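Di-haem cytochrome c peroxidase family protein (Burkholderia thailandensis E264, PDB 6NX0) uses two covalently attached c hemes, probably as a peroxidase of the cytochrome c peroxidase family, and forms an unusually stable bis-Fe(IV) state. Local coordinates at residues L101-F110 with E254-E264. Sequence-based numbering, arbitrary orientation.
Sequences LAALGKRVFF and EAMQAYLQSDE. With HEC (heme c), chain B.
Ala255 O takes the N-H of Tyr259 within its own helix and also meets Gly105 CA of the facing helix, a weaker CA-H...O contact at 3.3 Å. With no side chain at Gly105, the axes of 101-109 and 254-260 come within 6.7 Å and cross at -103°. The side chain of Tyr259 is a knob set into the hole formed by Ala102, Gly105, Lys106 and Phe109. Its CG lies anti to the backbone N (chi1 172°), which swings the ring in among these residues, with Lys106 over one face. There the extended lysine chain passes, Lys106 CB standing 3.8 Å from the Tyr259 ring centroid in a CH-pi contact. The Tyr259 edge, led by CE2, turns to the face of Phe109 in an offset edge-to-face pair, centroids 5.5 Å apart and planes at 67°. This near-perpendicular packing, with a glycine at the crossing and aromatics beside it, is that of the N- and C-terminal helices of a class I cytochrome c domain, here around heme c #1; helix 99-109 lies ahead of the heme-attachment cysteines Cys122 and Cys125, and helix 245-260 is its C-terminal counterpart. Met256, bent at both chi2 and chi3, links the interface to the heme: Met256 SD lies at the Phe109 ring edge, 3.7 Å from Phe109 CD2, in a Met-aromatic contact, Met256 CE packs on Val108, and Met256 CG is 3.7 Å from the heme methyl CMB. Phe109 also touches Cys122. Away from the heme, Leu101 CG presses on Ala258 CB at 3.6 Å, while Leu101 CD1 lies against Ala255 and CD2 against Ala258. Tyr259 O accepts from both Ser262 N and Ser262 OG, the hydroxyl at 2.8 Å in the carbonyl plane.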
loop_
_atom_site.group_PDB
_atom_site.type_symbol
_atom_site.label_atom_id
_atom_site.label_comp_id
_atom_site.label_asym_id
_atom_site.label_seq_id
_atom_site.Cartn_x
_atom_site.Cartn_y
_atom_site.Cartn_z
ATOM N N LEU A 101 -2.892 24.879 -2.694
ATOM C CA LEU A 101 -2.104 24.045 -1.797
ATOM C C LEU A 101 -1.780 22.695 -2.440
ATOM O O LEU A 101 -0.674 22.159 -2.262
ATOM C CB LEU A 101 -2.830 23.857 -0.466
ATOM C CG LEU A 101 -2.016 23.111 0.592
ATOM C CD1 LEU A 101 -0.676 23.835 0.851
ATOM C CD2 LEU A 101 -2.781 22.944 1.884
ATOM N N ALA A 102 -2.718 22.146 -3.216
ATOM C CA ALA A 102 -2.463 20.891 -3.914
ATOM C C ALA A 102 -1.368 21.074 -4.953
ATOM O O ALA A 102 -0.545 20.175 -5.168
ATOM C CB ALA A 102 -3.756 20.393 -4.565
ATOM N N ALA A 103 -1.332 22.240 -5.602
ATOM C CA ALA A 103 -0.292 22.485 -6.595
ATOM C C ALA A 103 1.080 22.586 -5.939
ATOM O O ALA A 103 2.084 22.149 -6.511
ATOM C CB ALA A 103 -0.608 23.750 -7.382
ATOM N N LEU A 104 1.151 23.167 -4.739
ATOM C CA LEU A 104 2.411 23.202 -4.007
ATOM C C LEU A 104 2.865 21.792 -3.628
ATOM O O LEU A 104 4.050 21.454 -3.721
ATOM C CB LEU A 104 2.249 24.064 -2.761
ATOM C CG LEU A 104 3.482 24.454 -1.983
ATOM C CD1 LEU A 104 4.534 25.070 -2.874
ATOM C CD2 LEU A 104 2.994 25.461 -0.932
ATOM N N GLY A 105 1.924 20.951 -3.217
ATOM C CA GLY A 105 2.264 19.564 -2.945
ATOM C C GLY A 105 2.802 18.848 -4.167
ATOM O O GLY A 105 3.759 18.070 -4.071
ATOM N N LYS A 106 2.192 19.091 -5.331
ATOM C CA LYS A 106 2.668 18.475 -6.564
ATOM C C LYS A 106 4.064 18.976 -6.913
ATOM O O LYS A 106 4.923 18.205 -7.362
ATOM C CB LYS A 106 1.683 18.754 -7.698
ATOM C CG LYS A 106 1.963 17.947 -8.955
ATOM C CD LYS A 106 0.913 18.191 -10.057
ATOM C CE LYS A 106 1.163 17.297 -11.262
ATOM N NZ LYS A 106 0.201 17.622 -12.366
ATOM N N ARG A 107 4.322 20.262 -6.676
ATOM C CA ARG A 107 5.661 20.804 -6.870
ATOM C C ARG A 107 6.687 20.058 -6.025
ATOM O O ARG A 107 7.755 19.687 -6.519
ATOM C CB ARG A 107 5.652 22.306 -6.540
ATOM C CG ARG A 107 6.950 22.967 -6.727
ATOM C CD ARG A 107 6.859 24.454 -6.453
ATOM N NE ARG A 107 8.192 25.002 -6.608
ATOM C CZ ARG A 107 8.476 26.282 -6.831
ATOM N NH1 ARG A 107 7.506 27.183 -6.893
ATOM N NH2 ARG A 107 9.741 26.636 -6.983
ATOM N N VAL A 108 6.377 19.833 -4.747
ATOM C CA VAL A 108 7.247 19.055 -3.864
ATOM C C VAL A 108 7.433 17.650 -4.415
ATOM O O VAL A 108 8.547 17.111 -4.447
ATOM C CB VAL A 108 6.652 19.020 -2.438
ATOM C CG1 VAL A 108 7.423 18.084 -1.548
ATOM C CG2 VAL A 108 6.608 20.442 -1.840
ATOM N N PHE A 109 6.332 17.029 -4.841
ATOM C CA PHE A 109 6.372 15.635 -5.282
ATOM C C PHE A 109 7.339 15.405 -6.428
ATOM O O PHE A 109 7.958 14.337 -6.518
ATOM C CB PHE A 109 4.972 15.209 -5.701
ATOM C CG PHE A 109 4.787 13.718 -5.834
ATOM C CD1 PHE A 109 5.033 13.075 -7.030
ATOM C CD2 PHE A 109 4.373 12.977 -4.755
ATOM C CE1 PHE A 109 4.834 11.708 -7.146
ATOM C CE2 PHE A 109 4.169 11.605 -4.858
ATOM C CZ PHE A 109 4.405 10.977 -6.047
ATOM N N PHE A 110 7.495 16.385 -7.311
ATOM C CA PHE A 110 8.325 16.225 -8.492
ATOM C C PHE A 110 9.678 16.924 -8.388
ATOM O O PHE A 110 10.424 16.941 -9.377
ATOM C CB PHE A 110 7.543 16.717 -9.726
ATOM C CG PHE A 110 6.467 15.767 -10.139
ATOM C CD1 PHE A 110 6.772 14.671 -10.924
ATOM C CD2 PHE A 110 5.171 15.922 -9.688
ATOM C CE1 PHE A 110 5.779 13.754 -11.288
ATOM C CE2 PHE A 110 4.183 15.018 -10.030
ATOM C CZ PHE A 110 4.484 13.929 -10.833
ATOM N N GLU A 254 1.757 19.194 5.000
ATOM C CA GLU A 254 0.458 19.795 4.706
ATOM C C GLU A 254 0.243 19.919 3.207
ATOM O O GLU A 254 -0.846 19.637 2.702
ATOM C CB GLU A 254 0.343 21.187 5.336
ATOM C CG GLU A 254 0.191 21.241 6.815
ATOM C CD GLU A 254 -0.098 22.684 7.267
ATOM O OE1 GLU A 254 0.636 23.198 8.132
ATOM O OE2 GLU A 254 -1.039 23.303 6.713
ATOM N N ALA A 255 1.269 20.380 2.487
ATOM C CA ALA A 255 1.155 20.542 1.044
ATOM C C ALA A 255 0.965 19.195 0.378
ATOM O O ALA A 255 0.121 19.036 -0.510
ATOM C CB ALA A 255 2.405 21.246 0.498
ATOM N N MET A 256 1.729 18.208 0.820
ATOM C CA MET A 256 1.633 16.886 0.202
ATOM C C MET A 256 0.270 16.255 0.443
ATOM O O MET A 256 -0.293 15.616 -0.446
ATOM C CB MET A 256 2.733 15.992 0.758
ATOM C CG MET A 256 2.881 14.663 0.015
ATOM S SD MET A 256 3.125 14.835 -1.768
ATOM C CE MET A 256 4.740 15.580 -1.729
ATOM N N GLN A 257 -0.256 16.383 1.666
ATOM C CA GLN A 257 -1.590 15.887 1.965
ATOM C C GLN A 257 -2.619 16.468 1.002
ATOM O O GLN A 257 -3.466 15.745 0.471
ATOM C CB GLN A 257 -1.917 16.228 3.421
ATOM C CG GLN A 257 -3.050 15.453 4.035
ATOM C CD GLN A 257 -3.010 15.591 5.556
ATOM O OE1 GLN A 257 -2.385 14.780 6.276
ATOM N NE2 GLN A 257 -3.624 16.660 6.050
ATOM N N ALA A 258 -2.539 17.768 0.720
ATOM C CA ALA A 258 -3.483 18.370 -0.211
ATOM C C ALA A 258 -3.353 17.767 -1.601
ATOM O O ALA A 258 -4.357 17.520 -2.271
ATOM C CB ALA A 258 -3.279 19.882 -0.270
ATOM N N TYR A 259 -2.118 17.554 -2.073
ATOM C CA TYR A 259 -1.956 16.974 -3.402
ATOM C C TYR A 259 -2.501 15.556 -3.441
ATOM O O TYR A 259 -3.268 15.196 -4.344
ATOM C CB TYR A 259 -0.488 17.000 -3.835
ATOM C CG TYR A 259 -0.192 16.245 -5.126
ATOM C CD1 TYR A 259 -0.939 16.455 -6.269
ATOM C CD2 TYR A 259 0.864 15.352 -5.192
ATOM C CE1 TYR A 259 -0.635 15.791 -7.451
ATOM C CE2 TYR A 259 1.163 14.686 -6.347
ATOM C CZ TYR A 259 0.409 14.902 -7.482
ATOM O OH TYR A 259 0.719 14.248 -8.660
ATOM N N LEU A 260 -2.120 14.737 -2.465
ATOM C CA LEU A 260 -2.534 13.346 -2.509
ATOM C C LEU A 260 -4.014 13.163 -2.232
ATOM O O LEU A 260 -4.548 12.096 -2.538
ATOM C CB LEU A 260 -1.692 12.519 -1.536
ATOM C CG LEU A 260 -0.188 12.498 -1.869
ATOM C CD1 LEU A 260 0.599 11.645 -0.886
ATOM C CD2 LEU A 260 0.055 12.003 -3.303
ATOM N N GLN A 261 -4.696 14.162 -1.676
ATOM C CA GLN A 261 -6.141 14.066 -1.485
ATOM C C GLN A 261 -6.930 14.708 -2.622
ATOM O O GLN A 261 -8.166 14.657 -2.606
ATOM C CB GLN A 261 -6.557 14.695 -0.137
ATOM C CG GLN A 261 -6.017 13.928 1.093
ATOM C CD GLN A 261 -6.231 14.614 2.445
ATOM O OE1 GLN A 261 -5.858 14.059 3.491
ATOM N NE2 GLN A 261 -6.820 15.808 2.435
ATOM N N SER A 262 -6.264 15.278 -3.622
ATOM C CA SER A 262 -6.979 15.924 -4.707
ATOM C C SER A 262 -7.668 14.873 -5.572
ATOM O O SER A 262 -7.284 13.700 -5.619
ATOM C CB SER A 262 -6.033 16.796 -5.536
ATOM O OG SER A 262 -5.083 16.038 -6.267
ATOM N N ASP A 263 -8.714 15.312 -6.275
ATOM C CA ASP A 263 -9.537 14.361 -7.004
ATOM C C ASP A 263 -8.758 13.649 -8.102
ATOM O O ASP A 263 -9.070 12.499 -8.431
ATOM C CB ASP A 263 -10.750 15.078 -7.603
ATOM C CG ASP A 263 -11.812 15.440 -6.566
ATOM O OD1 ASP A 263 -11.754 14.980 -5.404
ATOM O OD2 ASP A 263 -12.735 16.196 -6.929
ATOM N N GLU A 264 -7.751 14.297 -8.692
ATOM C CA GLU A 264 -7.036 13.614 -9.754
ATOM C C GLU A 264 -6.248 12.426 -9.231
ATOM O O GLU A 264 -5.831 11.578 -10.021
ATOM C CB GLU A 264 -6.112 14.582 -10.501
ATOM C CG GLU A 264 -4.890 15.064 -9.758
ATOM C CD GLU A 264 -3.878 15.715 -10.710
ATOM O OE1 GLU A 264 -3.984 15.504 -11.941
ATOM O OE2 GLU A 264 -2.985 16.436 -10.240
HETATM FE FE HEC B . 6.879 6.615 -1.038
HETATM C CHA HEC B . 4.962 4.338 0.736
HETATM C CHB HEC B . 4.559 9.019 -0.431
HETATM C CHC HEC B . 9.145 9.052 -1.905
HETATM C CHD HEC B . 9.322 4.235 -1.518
HETATM N NA HEC B . 5.068 6.636 -0.119
HETATM C C1A HEC B . 4.469 5.607 0.578
HETATM C C2A HEC B . 3.197 6.065 1.066
HETATM C C3A HEC B . 3.043 7.328 0.645
HETATM C C4A HEC B . 4.251 7.742 -0.021
HETATM C CMA HEC B . 1.899 8.275 0.991
HETATM C CAA HEC B . 2.222 5.230 1.915
HETATM C CBA HEC B . 1.173 4.583 1.028
HETATM C CGA HEC B . 0.276 3.623 1.765
HETATM O O1A HEC B . -0.721 3.190 1.117
HETATM O O2A HEC B . 0.629 3.195 2.907
HETATM N NB HEC B . 6.886 8.642 -1.130
HETATM C C1B HEC B . 5.806 9.451 -0.806
HETATM C C2B HEC B . 6.206 10.820 -0.993
HETATM C C3B HEC B . 7.507 10.847 -1.301
HETATM C C4B HEC B . 7.940 9.476 -1.429
HETATM C CMB HEC B . 5.275 12.018 -0.778
HETATM C CAB HEC B . 8.402 12.061 -1.623
HETATM C CBB HEC B . 8.594 12.915 -0.346
HETATM N NC HEC B . 8.831 6.633 -1.618
HETATM C C1C HEC B . 9.560 7.758 -1.979
HETATM C C2C HEC B . 10.766 7.289 -2.623
HETATM C C3C HEC B . 10.825 5.956 -2.562
HETATM C C4C HEC B . 9.615 5.520 -1.894
HETATM C CMC HEC B . 11.750 8.207 -3.367
HETATM C CAC HEC B . 11.727 5.027 -3.394
HETATM C CBC HEC B . 13.194 5.118 -2.955
HETATM N ND HEC B . 7.067 4.657 -0.539
HETATM C C1D HEC B . 8.175 3.851 -0.870
HETATM C C2D HEC B . 7.982 2.557 -0.268
HETATM C C3D HEC B . 6.693 2.609 0.471
HETATM C C4D HEC B . 6.171 3.931 0.260
HETATM C CMD HEC B . 8.980 1.416 -0.281
HETATM C CAD HEC B . 6.063 1.490 1.322
HETATM C CBD HEC B . 6.880 1.401 2.590
HETATM C CGD HEC B . 6.186 0.631 3.700
HETATM O O1D HEC B . 5.059 0.139 3.471
HETATM O O2D HEC B . 6.849 0.475 4.764
HETATM O O HOH W 1 7.709 6.766 0.983
#